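Local coordinates for protein glycerol-3-phosphate dehydrogenase [NAD(+)] (Dunaliella salina, PDB 6IUY) that probably turns dihydroxyacetone phosphate directly into glycerol, pairing an NAD-dependent glycerol-3-phosphate dehydrogenase with a haloacid dehalogenase-like phosphatase domain in one chain, at residues A[38-43]-A[112-117]. Residues are numbered along the deposited sequence; the frame is centred on the assembly and turned at random.
Sequences VCFDVD and PGVENL. With MG (magnesium ion), chain F.
D41, the residue after F40, binds magnesium through OD2 at 2.1 Å; the F40 ring itself meets V114 and L117 of helix 114-123. The metal takes a second ligand from the same turn, the backbone carbonyl D43 O at 2.1 Å, and D206 OD1 joins them from elsewhere in the chain. With its CG anti to the backbone N (chi1 174°), D41 presents one carboxylate oxygen to the ion while OD1 is left to a salt bridge with K185, and D43 OD2 accepts from the amide of S51.

This is the core of a haloacid dehalogenase-like domain: strand 37-40 runs between strands 127-131 and 201-205 of a parallel sheet, and the DxDx(T/V) sequence of D41 and D43, which holds the magnesium, follows F40. Helix 114-123 closes a crossover from strand 37-40 to strand 127-131 whose connection carries a further helical insertion, as the cap of such phosphatases does.

On the helix side, the contact is purely apolar. The F40 ring points its edge at L117, whose CD2 lies near the ring plane, 3.9 Å from CZ and 4.1 Å from CE2. V114 CG2 comes in obliquely at a looser 4.4 Å from CE2. The L117 CG stands anti to its own N (chi1 168°), which carries this methyl to the ring. The backbones themselves stay well apart, with F40 CA 10.1 Å from V114 CA, and the side chains span the gap. G113 sits at the N-cap, and its carbonyl O accepts from L117 N at 3.1 Å in the first turn. Y247 of helix 247-251 touches both V114 and L117, and M251 touches L117.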
loop_
_atom_site.group_PDB
_atom_site.type_symbol
_atom_site.label_atom_id
_atom_site.label_comp_id
_atom_site.label_asym_id
_atom_site.label_seq_id
_atom_site.Cartn_x
_atom_site.Cartn_y
_atom_site.Cartn_z
ATOM N N VAL A 38 -12.727 34.019 -10.408
ATOM C CA VAL A 38 -13.019 35.392 -10.817
ATOM C C VAL A 38 -13.238 35.440 -12.336
ATOM O O VAL A 38 -12.356 35.042 -13.111
ATOM C CB VAL A 38 -11.865 36.351 -10.430
ATOM C CG1 VAL A 38 -12.245 37.794 -10.693
ATOM C CG2 VAL A 38 -11.478 36.160 -8.972
ATOM N N CYS A 39 -14.405 35.922 -12.764
ATOM C CA CYS A 39 -14.693 36.052 -14.196
ATOM C C CYS A 39 -14.551 37.498 -14.687
ATOM O O CYS A 39 -15.153 38.421 -14.127
ATOM C CB CYS A 39 -16.093 35.528 -14.498
ATOM S SG CYS A 39 -16.379 33.860 -13.881
ATOM N N PHE A 40 -13.751 37.698 -15.731
ATOM C CA PHE A 40 -13.515 39.047 -16.222
ATOM C C PHE A 40 -14.228 39.276 -17.550
ATOM O O PHE A 40 -14.133 38.452 -18.469
ATOM C CB PHE A 40 -12.018 39.322 -16.400
ATOM C CG PHE A 40 -11.274 39.547 -15.113
ATOM C CD1 PHE A 40 -10.971 38.484 -14.273
ATOM C CD2 PHE A 40 -10.838 40.814 -14.762
ATOM C CE1 PHE A 40 -10.275 38.687 -13.090
ATOM C CE2 PHE A 40 -10.142 41.028 -13.582
ATOM C CZ PHE A 40 -9.859 39.965 -12.742
ATOM N N ASP A 41 -14.925 40.403 -17.653
ATOM C CA ASP A 41 -15.414 40.861 -18.945
ATOM C C ASP A 41 -14.198 41.325 -19.713
ATOM O O ASP A 41 -13.233 41.766 -19.101
ATOM C CB ASP A 41 -16.436 41.989 -18.792
ATOM C CG ASP A 41 -16.861 42.588 -20.131
ATOM O OD1 ASP A 41 -17.354 41.845 -21.014
ATOM O OD2 ASP A 41 -16.677 43.806 -20.296
ATOM N N VAL A 42 -14.219 41.204 -21.039
ATOM C CA VAL A 42 -13.103 41.659 -21.863
ATOM C C VAL A 42 -13.148 43.166 -22.114
ATOM O O VAL A 42 -12.291 43.924 -21.637
ATOM C CB VAL A 42 -13.084 40.934 -23.218
ATOM C CG1 VAL A 42 -12.103 41.595 -24.164
ATOM C CG2 VAL A 42 -12.727 39.476 -23.026
ATOM N N ASP A 43 -14.175 43.588 -22.850
ATOM C CA ASP A 43 -14.319 44.970 -23.304
ATOM C C ASP A 43 -14.443 46.013 -22.189
ATOM O O ASP A 43 -15.467 46.108 -21.505
ATOM C CB ASP A 43 -15.525 45.069 -24.238
ATOM C CG ASP A 43 -15.334 44.261 -25.508
ATOM O OD1 ASP A 43 -15.918 43.158 -25.617
ATOM O OD2 ASP A 43 -14.574 44.721 -26.382
ATOM N N PRO A 112 -3.697 48.839 -17.398
ATOM C CA PRO A 112 -2.574 48.619 -16.483
ATOM C C PRO A 112 -3.020 47.953 -15.182
ATOM O O PRO A 112 -4.124 48.205 -14.693
ATOM C CB PRO A 112 -2.019 50.038 -16.238
ATOM C CG PRO A 112 -3.042 50.979 -16.786
ATOM C CD PRO A 112 -3.776 50.236 -17.859
ATOM N N GLY A 113 -2.162 47.084 -14.656
ATOM C CA GLY A 113 -2.431 46.385 -13.420
ATOM C C GLY A 113 -3.248 45.107 -13.560
ATOM O O GLY A 113 -3.380 44.357 -12.590
ATOM N N VAL A 114 -3.797 44.841 -14.742
ATOM C CA VAL A 114 -4.699 43.704 -14.863
ATOM C C VAL A 114 -3.925 42.395 -15.054
ATOM O O VAL A 114 -4.323 41.363 -14.517
ATOM C CB VAL A 114 -5.716 43.890 -16.013
ATOM C CG1 VAL A 114 -5.052 43.672 -17.381
ATOM C CG2 VAL A 114 -6.896 42.945 -15.817
ATOM N N GLU A 115 -2.820 42.448 -15.794
ATOM C CA GLU A 115 -1.930 41.295 -15.920
ATOM C C GLU A 115 -1.390 40.875 -14.558
ATOM O O GLU A 115 -1.410 39.697 -14.220
ATOM C CB GLU A 115 -0.766 41.596 -16.859
ATOM C CG GLU A 115 -1.170 42.213 -18.181
ATOM C CD GLU A 115 0.032 42.570 -19.032
ATOM O OE1 GLU A 115 0.820 41.655 -19.366
ATOM O OE2 GLU A 115 0.198 43.770 -19.348
ATOM N N ASN A 116 -0.920 41.839 -13.773
ATOM C CA ASN A 116 -0.454 41.542 -12.419
ATOM C C ASN A 116 -1.557 40.955 -11.539
ATOM O O ASN A 116 -1.295 40.089 -10.711
ATOM C CB ASN A 116 0.123 42.796 -11.733
ATOM C CG ASN A 116 1.454 43.215 -12.307
ATOM O OD1 ASN A 116 2.091 42.461 -13.042
ATOM N ND2 ASN A 116 1.890 44.430 -11.971
ATOM N N LEU A 117 -2.784 41.442 -11.695
ATOM C CA LEU A 117 -3.890 40.936 -10.892
ATOM C C LEU A 117 -4.254 39.499 -11.270
ATOM O O LEU A 117 -4.453 38.646 -10.402
ATOM C CB LEU A 117 -5.114 41.827 -11.043
ATOM C CG LEU A 117 -6.394 41.225 -10.472
ATOM C CD1 LEU A 117 -6.200 40.843 -9.021
ATOM C CD2 LEU A 117 -7.523 42.231 -10.606
HETATM MG MG MG F . -17.476 45.577 -21.205
#